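Local coordinates for Spermidine/putrescine ABC transporter, periplasmic binding protein (Treponema pallidum, PDB 2V84) that probably binds polyamines such as spermidine and putrescine in the periplasm and serves as the receptor component of an ABC uptake transporter, at residues Val26-Asn31 with Gly73-Val78; Tyr35-Leu40 with Ala286-Thr291; Val104-Glu109 with Leu280-Tyr285; Pro126-Ala131 with Phe292-Thr297. All blocks are in the same frame, centred on the assembly; numbering follows the deposited sequence.

Interaction 1: residues Val26-Asn31 with Gly73-Val78; sequences VLYLYN and GYDLVV
Segment 26-31, on strand 26-32, and the turn-to-strand segment 73-78 run in the same general direction, 43° apart end to end, with Leu29 paired in parallel to Leu76. Two backbone N-H groups converge on Tyr28 O: Asp75 N makes a sound bond of 3.0 Å, Leu76 N a weak one. Tyr30 N donates to Leu76 O at 3.1 Å. Asp75 extends the pattern with its side chain, OD2 accepting from Tyr28 N in a nearly straight bond of 3.1 Å (174°) on the anti side of the carboxylate, while OD1 is held by the backbone N of Asn268. This is an edge of the parallel sheet, with strand 26-32 lying between 51-57 and 76-77, as in the alpha/beta lobes of periplasmic binding proteins. The rings of Tyr30 and Tyr74 form an offset stack, planes 8° apart and centroids 4.3 Å, with Tyr30 CG anti to its backbone N and Tyr74 CG anti to its carbonyl carbon; Tyr30 CB also sits over the Tyr74 face. Tyr74 OH is hydrogen-bonded to Asp55 and Lys66. On the opposite face of the sheet from Tyr30, Leu29 CD1 meets Leu76 CB at 4.0 Å, branched aliphatics suited to burial; helix 269-279 covers Leu76.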
loop_
_atom_site.group_PDB
_atom_site.type_symbol
_atom_site.label_atom_id
_atom_site.label_comp_id
_atom_site.label_asym_id
_atom_site.label_seq_id
_atom_site.Cartn_x
_atom_site.Cartn_y
_atom_site.Cartn_z
ATOM N N VAL A 26 -8.295 11.444 -24.636
ATOM C CA VAL A 26 -7.547 10.361 -24.001
ATOM C C VAL A 26 -6.984 10.751 -22.627
ATOM O O VAL A 26 -6.367 11.814 -22.461
ATOM C CB VAL A 26 -6.437 9.776 -24.927
ATOM C CG1 VAL A 26 -5.374 10.820 -25.278
ATOM C CG2 VAL A 26 -5.789 8.537 -24.291
ATOM N N LEU A 27 -7.215 9.873 -21.647
ATOM C CA LEU A 27 -6.617 9.999 -20.316
ATOM C C LEU A 27 -5.402 9.079 -20.184
ATOM O O LEU A 27 -5.507 7.873 -20.376
ATOM C CB LEU A 27 -7.656 9.683 -19.232
ATOM C CG LEU A 27 -7.170 9.728 -17.778
ATOM C CD1 LEU A 27 -7.013 11.165 -17.299
ATOM C CD2 LEU A 27 -8.123 8.948 -16.896
ATOM N N TYR A 28 -4.255 9.663 -19.863
ATOM C CA TYR A 28 -3.033 8.909 -19.614
ATOM C C TYR A 28 -2.890 8.568 -18.121
ATOM O O TYR A 28 -2.399 9.397 -17.344
ATOM C CB TYR A 28 -1.819 9.737 -20.037
ATOM C CG TYR A 28 -1.454 9.709 -21.516
ATOM C CD1 TYR A 28 -2.327 10.219 -22.497
ATOM C CD2 TYR A 28 -0.205 9.215 -21.930
ATOM C CE1 TYR A 28 -1.976 10.208 -23.854
ATOM C CE2 TYR A 28 0.157 9.204 -23.278
ATOM C CZ TYR A 28 -0.726 9.705 -24.233
ATOM O OH TYR A 28 -0.360 9.682 -25.563
ATOM N N LEU A 29 -3.298 7.352 -17.742
ATOM C CA LEU A 29 -3.178 6.853 -16.358
ATOM C C LEU A 29 -1.910 6.047 -16.126
ATOM O O LEU A 29 -1.589 5.131 -16.892
ATOM C CB LEU A 29 -4.393 5.998 -15.964
ATOM C CG LEU A 29 -4.384 5.228 -14.627
ATOM C CD1 LEU A 29 -4.315 6.161 -13.402
ATOM C CD2 LEU A 29 -5.600 4.351 -14.534
ATOM N N TYR A 30 -1.212 6.386 -15.048
ATOM C CA TYR A 30 -0.025 5.689 -14.622
ATOM C C TYR A 30 -0.202 5.164 -13.192
ATOM O O TYR A 30 -0.211 5.948 -12.239
ATOM C CB TYR A 30 1.145 6.646 -14.672
ATOM C CG TYR A 30 2.474 5.970 -14.772
ATOM C CD1 TYR A 30 2.600 4.746 -15.426
ATOM C CD2 TYR A 30 3.618 6.559 -14.237
ATOM C CE1 TYR A 30 3.836 4.108 -15.534
ATOM C CE2 TYR A 30 4.861 5.927 -14.338
ATOM C CZ TYR A 30 4.956 4.711 -14.990
ATOM O OH TYR A 30 6.159 4.064 -15.101
ATOM N N ASN A 31 -0.313 3.846 -13.037
ATOM C CA ASN A 31 -0.651 3.265 -11.736
ATOM C C ASN A 31 0.021 1.894 -11.597
ATOM O O ASN A 31 0.673 1.431 -12.535
ATOM C CB ASN A 31 -2.184 3.184 -11.617
ATOM C CG ASN A 31 -2.673 2.870 -10.211
ATOM O OD1 ASN A 31 -1.904 2.853 -9.255
ATOM N ND2 ASN A 31 -3.966 2.607 -10.093
ATOM N N GLY A 73 4.320 12.329 -19.619
ATOM C CA GLY A 73 3.095 12.740 -20.317
ATOM C C GLY A 73 1.789 12.446 -19.594
ATOM O O GLY A 73 0.721 12.614 -20.176
ATOM N N TYR A 74 1.864 12.016 -18.333
ATOM C CA TYR A 74 0.681 11.495 -17.628
ATOM C C TYR A 74 -0.238 12.539 -17.003
ATOM O O TYR A 74 0.198 13.620 -16.603
ATOM C CB TYR A 74 1.073 10.443 -16.584
ATOM C CG TYR A 74 1.787 9.272 -17.202
ATOM C CD1 TYR A 74 1.079 8.224 -17.795
ATOM C CD2 TYR A 74 3.176 9.210 -17.197
ATOM C CE1 TYR A 74 1.756 7.145 -18.381
ATOM C CE2 TYR A 74 3.849 8.143 -17.768
ATOM C CZ TYR A 74 3.137 7.118 -18.356
ATOM O OH TYR A 74 3.829 6.058 -18.913
ATOM N N ASP A 75 -1.515 12.185 -16.925
ATOM C CA ASP A 75 -2.527 13.049 -16.339
ATOM C C ASP A 75 -2.802 12.666 -14.905
ATOM O O ASP A 75 -3.165 13.512 -14.115
ATOM C CB ASP A 75 -3.809 12.989 -17.155
ATOM C CG ASP A 75 -3.596 13.456 -18.575
ATOM O OD1 ASP A 75 -3.028 14.551 -18.734
ATOM O OD2 ASP A 75 -3.979 12.734 -19.517
ATOM N N LEU A 76 -2.625 11.386 -14.580
ATOM C CA LEU A 76 -2.845 10.891 -13.212
ATOM C C LEU A 76 -1.728 9.931 -12.866
ATOM O O LEU A 76 -1.252 9.204 -13.733
ATOM C CB LEU A 76 -4.183 10.164 -13.096
ATOM C CG LEU A 76 -5.409 11.049 -12.922
ATOM C CD1 LEU A 76 -6.661 10.193 -12.949
ATOM C CD2 LEU A 76 -5.320 11.904 -11.621
ATOM N N VAL A 77 -1.315 9.945 -11.601
ATOM C CA VAL A 77 -0.347 8.980 -11.068
ATOM C C VAL A 77 -0.837 8.640 -9.665
ATOM O O VAL A 77 -1.661 9.357 -9.130
ATOM C CB VAL A 77 1.090 9.582 -11.046
ATOM C CG1 VAL A 77 1.172 10.756 -10.034
ATOM C CG2 VAL A 77 2.105 8.530 -10.733
ATOM N N VAL A 78 -0.381 7.528 -9.087
ATOM C CA VAL A 78 -0.919 7.089 -7.792
ATOM C C VAL A 78 0.217 6.765 -6.778
ATOM O O VAL A 78 0.541 5.590 -6.553
ATOM C CB VAL A 78 -1.905 5.893 -7.990
ATOM C CG1 VAL A 78 -2.485 5.394 -6.651
ATOM C CG2 VAL A 78 -3.045 6.260 -8.970
#

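Interaction 2: residues Tyr35-Leu40 with Ala286-Thr291; sequences YTPTSL and AEFLDT
The Phe288 ring presents its edge to the face of Tyr35 in an offset edge-to-face pair, planes at 62° and centroids 5.8 Å apart; the same rim receives Pro37 CD, 3.8 Å from Phe288 CD1, and Tyr35 O, 3.2 Å from Phe288 CE1. The slightly positive ring hydrogens suit a carbonyl oxygen near the ring plane. Phe288 CG stands anti to the backbone N (chi1 162°), which swings the ring off the helix toward the 35-37 loop. Tyr127 also meets this ring edge-to-face, and Tyr35 OH is bonded to Asp258. The Tyr35 side chain lies about 11 Å from that of Glu168, in the predicted spermidine site, and about 4 Å from a bound MES, probably from the crystallisation liquor. The start of helix 38-48, with Pro37 as N-cap residue, is laid against helix 282-292; proline's rigid ring supplies an apolar surface for Phe288 and Thr291, while Pro37 O accepts from Leu40 N. Ser39 OG donates to the anti lone pair of Glu287 OE2 at 2.5 Å. Extended beyond CG, the glutamate reaches across to Ser39, and Lys43 forms a salt bridge with OE1. Leu40 comes from the opposite direction, CG 3.5 Å from Glu287 OE2.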
loop_
_atom_site.group_PDB
_atom_site.type_symbol
_atom_site.label_atom_id
_atom_site.label_comp_id
_atom_site.label_asym_id
_atom_site.label_seq_id
_atom_site.Cartn_x
_atom_site.Cartn_y
_atom_site.Cartn_z
ATOM N N TYR A 35 -4.127 -2.238 -10.242
ATOM C CA TYR A 35 -4.649 -1.416 -9.115
ATOM C C TYR A 35 -5.929 -0.623 -9.432
ATOM O O TYR A 35 -6.845 -0.533 -8.600
ATOM C CB TYR A 35 -3.553 -0.488 -8.595
ATOM C CG TYR A 35 -3.715 -0.043 -7.163
ATOM C CD1 TYR A 35 -4.514 -0.754 -6.268
ATOM C CD2 TYR A 35 -3.051 1.089 -6.709
ATOM C CE1 TYR A 35 -4.651 -0.333 -4.934
ATOM C CE2 TYR A 35 -3.176 1.523 -5.405
ATOM C CZ TYR A 35 -3.970 0.820 -4.519
ATOM O OH TYR A 35 -4.045 1.246 -3.221
ATOM N N THR A 36 -6.005 -0.086 -10.647
ATOM C CA THR A 36 -7.277 0.358 -11.206
ATOM C C THR A 36 -7.945 -0.794 -11.997
ATOM O O THR A 36 -7.463 -1.170 -13.071
ATOM C CB THR A 36 -7.109 1.609 -12.098
ATOM O OG1 THR A 36 -6.274 2.572 -11.443
ATOM C CG2 THR A 36 -8.450 2.226 -12.367
ATOM N N PRO A 37 -9.043 -1.367 -11.457
ATOM C CA PRO A 37 -9.725 -2.497 -12.094
ATOM C C PRO A 37 -10.196 -2.149 -13.508
ATOM O O PRO A 37 -10.988 -1.204 -13.681
ATOM C CB PRO A 37 -10.942 -2.720 -11.192
ATOM C CG PRO A 37 -10.545 -2.160 -9.875
ATOM C CD PRO A 37 -9.715 -0.967 -10.208
ATOM N N THR A 38 -9.723 -2.908 -14.500
ATOM C CA THR A 38 -10.046 -2.645 -15.908
ATOM C C THR A 38 -11.542 -2.458 -16.120
ATOM O O THR A 38 -11.949 -1.705 -17.004
ATOM C CB THR A 38 -9.552 -3.762 -16.854
ATOM O OG1 THR A 38 -9.954 -5.028 -16.331
ATOM C CG2 THR A 38 -8.036 -3.734 -17.007
ATOM N N SER A 39 -12.349 -3.131 -15.298
ATOM C CA SER A 39 -13.801 -3.026 -15.370
ATOM C C SER A 39 -14.277 -1.597 -15.147
ATOM O O SER A 39 -15.235 -1.153 -15.774
ATOM C CB SER A 39 -14.462 -3.949 -14.357
ATOM O OG SER A 39 -14.062 -3.614 -13.042
ATOM N N LEU A 40 -13.602 -0.890 -14.243
ATOM C CA LEU A 40 -13.888 0.507 -13.968
ATOM C C LEU A 40 -13.369 1.423 -15.078
ATOM O O LEU A 40 -14.009 2.432 -15.425
ATOM C CB LEU A 40 -13.293 0.895 -12.606
ATOM C CG LEU A 40 -14.108 0.415 -11.407
ATOM C CD1 LEU A 40 -13.359 0.591 -10.087
ATOM C CD2 LEU A 40 -15.474 1.102 -11.357
ATOM N N ALA A 286 -16.927 1.056 -4.487
ATOM C CA ALA A 286 -17.232 -0.262 -3.941
ATOM C C ALA A 286 -16.788 -1.375 -4.885
ATOM O O ALA A 286 -16.272 -2.383 -4.430
ATOM C CB ALA A 286 -18.682 -0.386 -3.614
ATOM N N GLU A 287 -16.967 -1.186 -6.194
ATOM C CA GLU A 287 -16.465 -2.155 -7.178
ATOM C C GLU A 287 -14.939 -2.290 -7.134
ATOM O O GLU A 287 -14.396 -3.391 -7.317
ATOM C CB GLU A 287 -16.962 -1.818 -8.597
ATOM C CG GLU A 287 -16.328 -2.653 -9.720
ATOM C CD GLU A 287 -16.835 -2.271 -11.100
ATOM O OE1 GLU A 287 -17.999 -1.862 -11.204
ATOM O OE2 GLU A 287 -16.077 -2.383 -12.087
ATOM N N PHE A 288 -14.254 -1.174 -6.878
ATOM C CA PHE A 288 -12.812 -1.175 -6.661
ATOM C C PHE A 288 -12.445 -2.018 -5.435
ATOM O O PHE A 288 -11.573 -2.888 -5.514
ATOM C CB PHE A 288 -12.281 0.256 -6.508
ATOM C CG PHE A 288 -10.917 0.335 -5.853
ATOM C CD1 PHE A 288 -9.787 -0.206 -6.469
ATOM C CD2 PHE A 288 -10.767 0.948 -4.614
ATOM C CE1 PHE A 288 -8.548 -0.147 -5.866
ATOM C CE2 PHE A 288 -9.514 1.014 -3.998
ATOM C CZ PHE A 288 -8.406 0.465 -4.626
ATOM N N LEU A 289 -13.110 -1.770 -4.309
ATOM C CA LEU A 289 -12.791 -2.475 -3.070
ATOM C C LEU A 289 -13.048 -3.966 -3.178
ATOM O O LEU A 289 -12.243 -4.779 -2.717
ATOM C CB LEU A 289 -13.584 -1.892 -1.904
ATOM C CG LEU A 289 -13.328 -0.420 -1.600
ATOM C CD1 LEU A 289 -14.380 0.073 -0.615
ATOM C CD2 LEU A 289 -11.901 -0.149 -1.082
ATOM N N ASP A 290 -14.162 -4.308 -3.818
ATOM C CA ASP A 290 -14.604 -5.698 -3.968
ATOM C C ASP A 290 -13.663 -6.498 -4.854
ATOM O O ASP A 290 -13.601 -7.730 -4.745
ATOM C CB ASP A 290 -15.982 -5.731 -4.608
ATOM C CG ASP A 290 -17.098 -5.400 -3.647
ATOM O OD1 ASP A 290 -16.865 -5.249 -2.434
ATOM O OD2 ASP A 290 -18.241 -5.298 -4.124
ATOM N N THR A 291 -12.977 -5.808 -5.766
ATOM C CA THR A 291 -12.024 -6.435 -6.667
ATOM C C THR A 291 -10.921 -7.114 -5.864
ATOM O O THR A 291 -10.438 -8.171 -6.274
ATOM C CB THR A 291 -11.425 -5.424 -7.678
ATOM O OG1 THR A 291 -12.443 -4.990 -8.590
ATOM C CG2 THR A 291 -10.290 -6.049 -8.498
#

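Interaction 3: residues Val104-Glu109 with Leu280-Tyr285; sequences VQFIKE and LEPAHY
Phe106 and Pro282 make the aromatic part of this contact. Pro282 CG lies over one face of the phenyl ring, 4.2 Å from its centroid and 27° off the ring normal, a CH-pi arrangement; the neighbouring Pro282 CD is 3.7 Å from Phe106 CE2. The two side chains meet at about a right angle. Phe106 has CG anti to its carbonyl carbon (chi1 -65°), which carries the ring from the 3-10 turn 104-106 out toward the helix start. Proline is well placed here: as the first residue of helix 282-292, just after the N-cap residue Glu281, it needs no N-H for the helix, and its ring C-H groups, CD polarised by the attached nitrogen and CG beside it, suit an aromatic face.

A second group of contacts is aliphatic. Leu280 points toward the 104-109 segment, and its two methyls divide the work: CD2 reaches Ile107 CD1 at 4.1 Å, while CD1 approaches the backbone at Val104 N, 4.2 Å away. Both leucine and isoleucine are buried, and strand 125-137 covers Leu280 further through Val125.

The polar element is Leu280 O, which comes to 3.3 Å from Phe106 CD2 in an oblique approach to the ring. This carbonyl accepts a hydrogen bond from His299 NE2, and the histidine ring in turn meets that of Phe106.

The contact therefore joins the turn before helix 109-114 to the start of helix 282-292 through dispersion and weak CH-pi attraction, with the Leu280 carbonyl bonded to His299 rather than to the facing segment.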
loop_
_atom_site.group_PDB
_atom_site.type_symbol
_atom_site.label_atom_id
_atom_site.label_comp_id
_atom_site.label_asym_id
_atom_site.label_seq_id
_atom_site.Cartn_x
_atom_site.Cartn_y
_atom_site.Cartn_z
ATOM N N VAL A 104 -15.206 14.078 -3.491
ATOM C CA VAL A 104 -14.207 14.243 -2.428
ATOM C C VAL A 104 -14.932 14.353 -1.065
ATOM O O VAL A 104 -14.342 14.103 -0.003
ATOM C CB VAL A 104 -13.253 15.423 -2.839
ATOM C CG1 VAL A 104 -13.572 16.781 -2.172
ATOM C CG2 VAL A 104 -11.803 15.042 -2.885
ATOM N N GLN A 105 -16.222 14.680 -1.104
ATOM C CA GLN A 105 -17.037 14.717 0.108
ATOM C C GLN A 105 -17.284 13.326 0.713
ATOM O O GLN A 105 -17.820 13.211 1.816
ATOM C CB GLN A 105 -18.355 15.457 -0.146
ATOM C CG GLN A 105 -18.186 16.959 -0.297
ATOM C CD GLN A 105 -17.373 17.571 0.826
ATOM O OE1 GLN A 105 -17.803 17.591 1.981
ATOM N NE2 GLN A 105 -16.190 18.074 0.494
ATOM N N PHE A 106 -16.885 12.275 -0.002
ATOM C CA PHE A 106 -17.036 10.909 0.517
ATOM C C PHE A 106 -15.817 10.425 1.308
ATOM O O PHE A 106 -15.816 9.297 1.834
ATOM C CB PHE A 106 -17.332 9.946 -0.622
ATOM C CG PHE A 106 -18.638 10.200 -1.300
ATOM C CD1 PHE A 106 -19.793 10.400 -0.556
ATOM C CD2 PHE A 106 -18.721 10.217 -2.686
ATOM C CE1 PHE A 106 -21.013 10.629 -1.190
ATOM C CE2 PHE A 106 -19.926 10.433 -3.321
ATOM C CZ PHE A 106 -21.072 10.649 -2.576
ATOM N N ILE A 107 -14.794 11.274 1.391
ATOM C CA ILE A 107 -13.552 10.925 2.084
ATOM C C ILE A 107 -13.843 11.057 3.579
ATOM O O ILE A 107 -14.237 12.124 4.051
ATOM C CB ILE A 107 -12.317 11.764 1.580
ATOM C CG1 ILE A 107 -11.966 11.463 0.107
ATOM C CG2 ILE A 107 -11.057 11.492 2.398
ATOM C CD1 ILE A 107 -11.685 10.005 -0.180
ATOM N N LYS A 108 -13.693 9.953 4.312
ATOM C CA LYS A 108 -13.976 9.914 5.754
ATOM C C LYS A 108 -13.200 10.993 6.495
ATOM O O LYS A 108 -12.068 11.274 6.161
ATOM C CB LYS A 108 -13.616 8.540 6.342
ATOM C CG LYS A 108 -14.651 7.458 6.086
ATOM C CD LYS A 108 -14.251 6.085 6.625
ATOM C CE LYS A 108 -15.366 5.081 6.331
ATOM N NZ LYS A 108 -15.148 3.670 6.779
ATOM N N GLU A 109 -13.804 11.582 7.522
ATOM C CA GLU A 109 -13.100 12.583 8.336
ATOM C C GLU A 109 -11.819 12.020 8.981
ATOM O O GLU A 109 -10.804 12.727 9.087
ATOM C CB GLU A 109 -14.027 13.168 9.406
ATOM C CG GLU A 109 -13.383 14.268 10.269
ATOM C CD GLU A 109 -12.643 15.336 9.447
ATOM O OE1 GLU A 109 -13.233 15.891 8.489
ATOM O OE2 GLU A 109 -11.462 15.617 9.767
ATOM N N LEU A 280 -14.398 7.814 -7.168
ATOM C CA LEU A 280 -14.992 8.048 -5.851
ATOM C C LEU A 280 -16.530 8.017 -5.826
ATOM O O LEU A 280 -17.120 8.249 -4.775
ATOM C CB LEU A 280 -14.498 9.363 -5.248
ATOM C CG LEU A 280 -13.009 9.432 -4.859
ATOM C CD1 LEU A 280 -12.686 10.835 -4.365
ATOM C CD2 LEU A 280 -12.617 8.385 -3.837
ATOM N N GLU A 281 -17.163 7.751 -6.966
ATOM C CA GLU A 281 -18.593 7.439 -6.974
ATOM C C GLU A 281 -18.785 6.159 -6.156
ATOM O O GLU A 281 -18.058 5.206 -6.370
ATOM C CB GLU A 281 -19.095 7.242 -8.402
ATOM C CG GLU A 281 -20.556 7.596 -8.600
ATOM C CD GLU A 281 -20.854 9.083 -8.461
ATOM O OE1 GLU A 281 -20.417 9.878 -9.342
ATOM O OE2 GLU A 281 -21.565 9.447 -7.488
ATOM N N PRO A 282 -19.743 6.152 -5.208
ATOM C CA PRO A 282 -19.933 5.079 -4.214
ATOM C C PRO A 282 -19.957 3.659 -4.768
ATOM O O PRO A 282 -19.291 2.775 -4.216
ATOM C CB PRO A 282 -21.289 5.429 -3.605
ATOM C CG PRO A 282 -21.307 6.912 -3.670
ATOM C CD PRO A 282 -20.728 7.229 -5.005
ATOM N N ALA A 283 -20.730 3.445 -5.839
ATOM C CA ALA A 283 -20.818 2.127 -6.466
ATOM C C ALA A 283 -19.532 1.723 -7.170
ATOM O O ALA A 283 -19.164 0.539 -7.178
ATOM C CB ALA A 283 -21.997 2.066 -7.436
ATOM N N HIS A 284 -18.853 2.714 -7.748
ATOM C CA HIS A 284 -17.616 2.502 -8.491
ATOM C C HIS A 284 -16.415 2.328 -7.573
ATOM O O HIS A 284 -15.481 1.591 -7.900
ATOM C CB HIS A 284 -17.396 3.650 -9.470
ATOM C CG HIS A 284 -18.407 3.689 -10.574
ATOM N ND1 HIS A 284 -19.625 4.322 -10.447
ATOM C CD2 HIS A 284 -18.392 3.148 -11.814
ATOM C CE1 HIS A 284 -20.309 4.186 -11.569
ATOM N NE2 HIS A 284 -19.580 3.484 -12.417
ATOM N N TYR A 285 -16.445 3.014 -6.432
ATOM C CA TYR A 285 -15.468 2.786 -5.371
ATOM C C TYR A 285 -15.672 1.420 -4.724
ATOM O O TYR A 285 -14.706 0.691 -4.480
ATOM C CB TYR A 285 -15.473 3.884 -4.308
ATOM C CG TYR A 285 -14.180 3.834 -3.526
ATOM C CD1 TYR A 285 -12.992 4.300 -4.088
ATOM C CD2 TYR A 285 -14.137 3.287 -2.253
ATOM C CE1 TYR A 285 -11.802 4.245 -3.402
ATOM C CE2 TYR A 285 -12.943 3.214 -1.548
ATOM C CZ TYR A 285 -11.781 3.683 -2.133
ATOM O OH TYR A 285 -10.588 3.616 -1.450
#

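Interaction 4: residues Pro126-Ala131 with Phe292-Thr297; sequences PYYLGA and FGFPST
Tyr128 holds its CG anti to the backbone N (chi1 -179°) and Phe294 anti to the carbonyl carbon (chi1 -71°), and these settings bring the two rings face to face. Their planes are 12° apart with centroids 3.9 Å from each other, and Tyr128 CZ comes to 3.4 Å from Phe294 CG. On its opposite face the Phe294 ring is covered by CB of Phe292. Pro295 borders the tyrosine: its O lies at the ring edge, 3.6 Å from Tyr128 CE1, and its CD packs 3.3 Å from Tyr128 OH, which is hydrogen-bonded to Tyr312. Thr297 OG1 donates to Leu129 O at 2.6 Å, in the carbonyl plane and on a lone pair. Threonine suits this place: the hydroxyl supplies a donor from a loop, while the rest of the side chain tolerates burial. Segment 126-131 belongs to the long strand 125-137, where Tyr127 and Tyr128 both face Asp258 in a classic beta bulge, and 292-297 is the loop leaving helix 282-292. The Tyr128 side chain lies about 11 Å from that of Glu168, in the predicted spermidine site. One short hydrogen bond and a broad aromatic overlap thus fix the loop on the strand, with the buried tyrosine hydroxyl given its own partner.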
loop_
_atom_site.group_PDB
_atom_site.type_symbol
_atom_site.label_atom_id
_atom_site.label_comp_id
_atom_site.label_asym_id
_atom_site.label_seq_id
_atom_site.Cartn_x
_atom_site.Cartn_y
_atom_site.Cartn_z
ATOM N N PRO A 126 -6.971 10.970 -1.722
ATOM C CA PRO A 126 -6.795 9.551 -1.372
ATOM C C PRO A 126 -7.441 8.551 -2.323
ATOM O O PRO A 126 -8.577 8.746 -2.760
ATOM C CB PRO A 126 -7.471 9.443 0.006
ATOM C CG PRO A 126 -7.302 10.795 0.575
ATOM C CD PRO A 126 -7.442 11.757 -0.572
ATOM N N TYR A 127 -6.716 7.464 -2.594
ATOM C CA TYR A 127 -7.139 6.397 -3.485
ATOM C C TYR A 127 -7.502 5.162 -2.644
ATOM O O TYR A 127 -8.554 4.546 -2.839
ATOM C CB TYR A 127 -5.956 6.103 -4.416
ATOM C CG TYR A 127 -6.202 5.131 -5.521
ATOM C CD1 TYR A 127 -6.249 3.761 -5.276
ATOM C CD2 TYR A 127 -6.330 5.578 -6.832
ATOM C CE1 TYR A 127 -6.452 2.877 -6.291
ATOM C CE2 TYR A 127 -6.546 4.682 -7.870
ATOM C CZ TYR A 127 -6.607 3.346 -7.596
ATOM O OH TYR A 127 -6.800 2.438 -8.626
ATOM N N TYR A 128 -6.635 4.807 -1.698
ATOM C CA TYR A 128 -6.896 3.666 -0.832
ATOM C C TYR A 128 -5.946 3.719 0.347
ATOM O O TYR A 128 -4.860 4.233 0.220
ATOM C CB TYR A 128 -6.819 2.297 -1.609
ATOM C CG TYR A 128 -7.123 1.146 -0.681
ATOM C CD1 TYR A 128 -8.393 1.005 -0.126
ATOM C CD2 TYR A 128 -6.126 0.241 -0.306
ATOM C CE1 TYR A 128 -8.673 -0.008 0.780
ATOM C CE2 TYR A 128 -6.404 -0.769 0.609
ATOM C CZ TYR A 128 -7.666 -0.877 1.143
ATOM O OH TYR A 128 -7.928 -1.890 2.029
ATOM N N LEU A 129 -6.387 3.229 1.499
ATOM C CA LEU A 129 -5.556 3.138 2.699
ATOM C C LEU A 129 -5.644 1.699 3.168
ATOM O O LEU A 129 -6.750 1.192 3.380
ATOM C CB LEU A 129 -6.104 4.075 3.789
ATOM C CG LEU A 129 -5.307 4.285 5.089
ATOM C CD1 LEU A 129 -5.680 5.604 5.674
ATOM C CD2 LEU A 129 -5.558 3.146 6.103
ATOM N N GLY A 130 -4.503 1.035 3.332
ATOM C CA GLY A 130 -4.536 -0.348 3.860
ATOM C C GLY A 130 -3.237 -0.618 4.573
ATOM O O GLY A 130 -2.521 0.314 4.946
ATOM N N ALA A 131 -2.925 -1.894 4.772
ATOM C CA ALA A 131 -1.656 -2.244 5.403
ATOM C C ALA A 131 -1.308 -3.648 5.007
ATOM O O ALA A 131 -2.193 -4.506 4.825
ATOM C CB ALA A 131 -1.740 -2.130 6.930
ATOM N N PHE A 292 -10.569 -6.527 -4.712
ATOM C CA PHE A 292 -9.425 -6.962 -3.905
ATOM C C PHE A 292 -9.768 -7.461 -2.502
ATOM O O PHE A 292 -8.877 -7.898 -1.769
ATOM C CB PHE A 292 -8.399 -5.836 -3.787
ATOM C CG PHE A 292 -7.910 -5.321 -5.106
ATOM C CD1 PHE A 292 -6.992 -6.052 -5.853
ATOM C CD2 PHE A 292 -8.365 -4.097 -5.601
ATOM C CE1 PHE A 292 -6.544 -5.587 -7.082
ATOM C CE2 PHE A 292 -7.912 -3.617 -6.804
ATOM C CZ PHE A 292 -7.003 -4.359 -7.550
ATOM N N GLY A 293 -11.036 -7.386 -2.111
ATOM C CA GLY A 293 -11.430 -7.760 -0.746
ATOM C C GLY A 293 -11.042 -6.716 0.283
ATOM O O GLY A 293 -10.790 -7.037 1.430
ATOM N N PHE A 294 -10.984 -5.456 -0.153
ATOM C CA PHE A 294 -10.645 -4.331 0.696
ATOM C C PHE A 294 -11.854 -3.847 1.486
ATOM O O PHE A 294 -12.984 -3.910 0.987
ATOM C CB PHE A 294 -10.221 -3.171 -0.185
ATOM C CG PHE A 294 -8.897 -3.330 -0.860
ATOM C CD1 PHE A 294 -7.901 -4.164 -0.352
ATOM C CD2 PHE A 294 -8.605 -2.531 -1.968
ATOM C CE1 PHE A 294 -6.651 -4.229 -0.978
ATOM C CE2 PHE A 294 -7.365 -2.574 -2.580
ATOM C CZ PHE A 294 -6.394 -3.420 -2.106
ATOM N N PRO A 295 -11.633 -3.374 2.726
ATOM C CA PRO A 295 -12.690 -2.678 3.457
ATOM C C PRO A 295 -12.727 -1.225 3.029
ATOM O O PRO A 295 -11.772 -0.733 2.435
ATOM C CB PRO A 295 -12.223 -2.781 4.906
ATOM C CG PRO A 295 -10.716 -2.727 4.787
ATOM C CD PRO A 295 -10.392 -3.483 3.530
ATOM N N SER A 296 -13.823 -0.538 3.320
ATOM C CA SER A 296 -13.936 0.848 2.927
ATOM C C SER A 296 -13.242 1.738 3.957
ATOM O O SER A 296 -13.888 2.405 4.756
ATOM C CB SER A 296 -15.411 1.249 2.736
ATOM O OG SER A 296 -15.528 2.494 2.056
ATOM N N THR A 297 -11.916 1.748 3.921
ATOM C CA THR A 297 -11.112 2.556 4.849
ATOM C C THR A 297 -11.233 4.068 4.661
ATOM O O THR A 297 -11.108 4.811 5.627
ATOM C CB THR A 297 -9.630 2.159 4.784
ATOM O OG1 THR A 297 -9.209 2.147 3.417
ATOM C CG2 THR A 297 -9.447 0.773 5.363
#

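Overall arrangement
Interactions 1, 3 and 4 are buried, whereas interaction 2 is only partly buried, with Thr291 exposed. Interaction 1 alone is built on parallel strand pairing; interaction 4 sets a loop on a strand through ring stacking and one hydroxyl bond, and interaction 3 is almost wholly apolar. Helix 282-292 serves both interactions 2 and 3, and the loop that follows it supplies interaction 4. Tyr127, on the strand of interaction 4, ties several together: its OH meets Thr36 of interaction 2, and weakly Asn31 of interaction 1, while its O accepts from Tyr285 of interaction 3. Interactions 2 and 4 lie nearest the predicted spermidine site: the side chains of Tyr35 and Tyr128 each lie about 11 Å from that of Glu168.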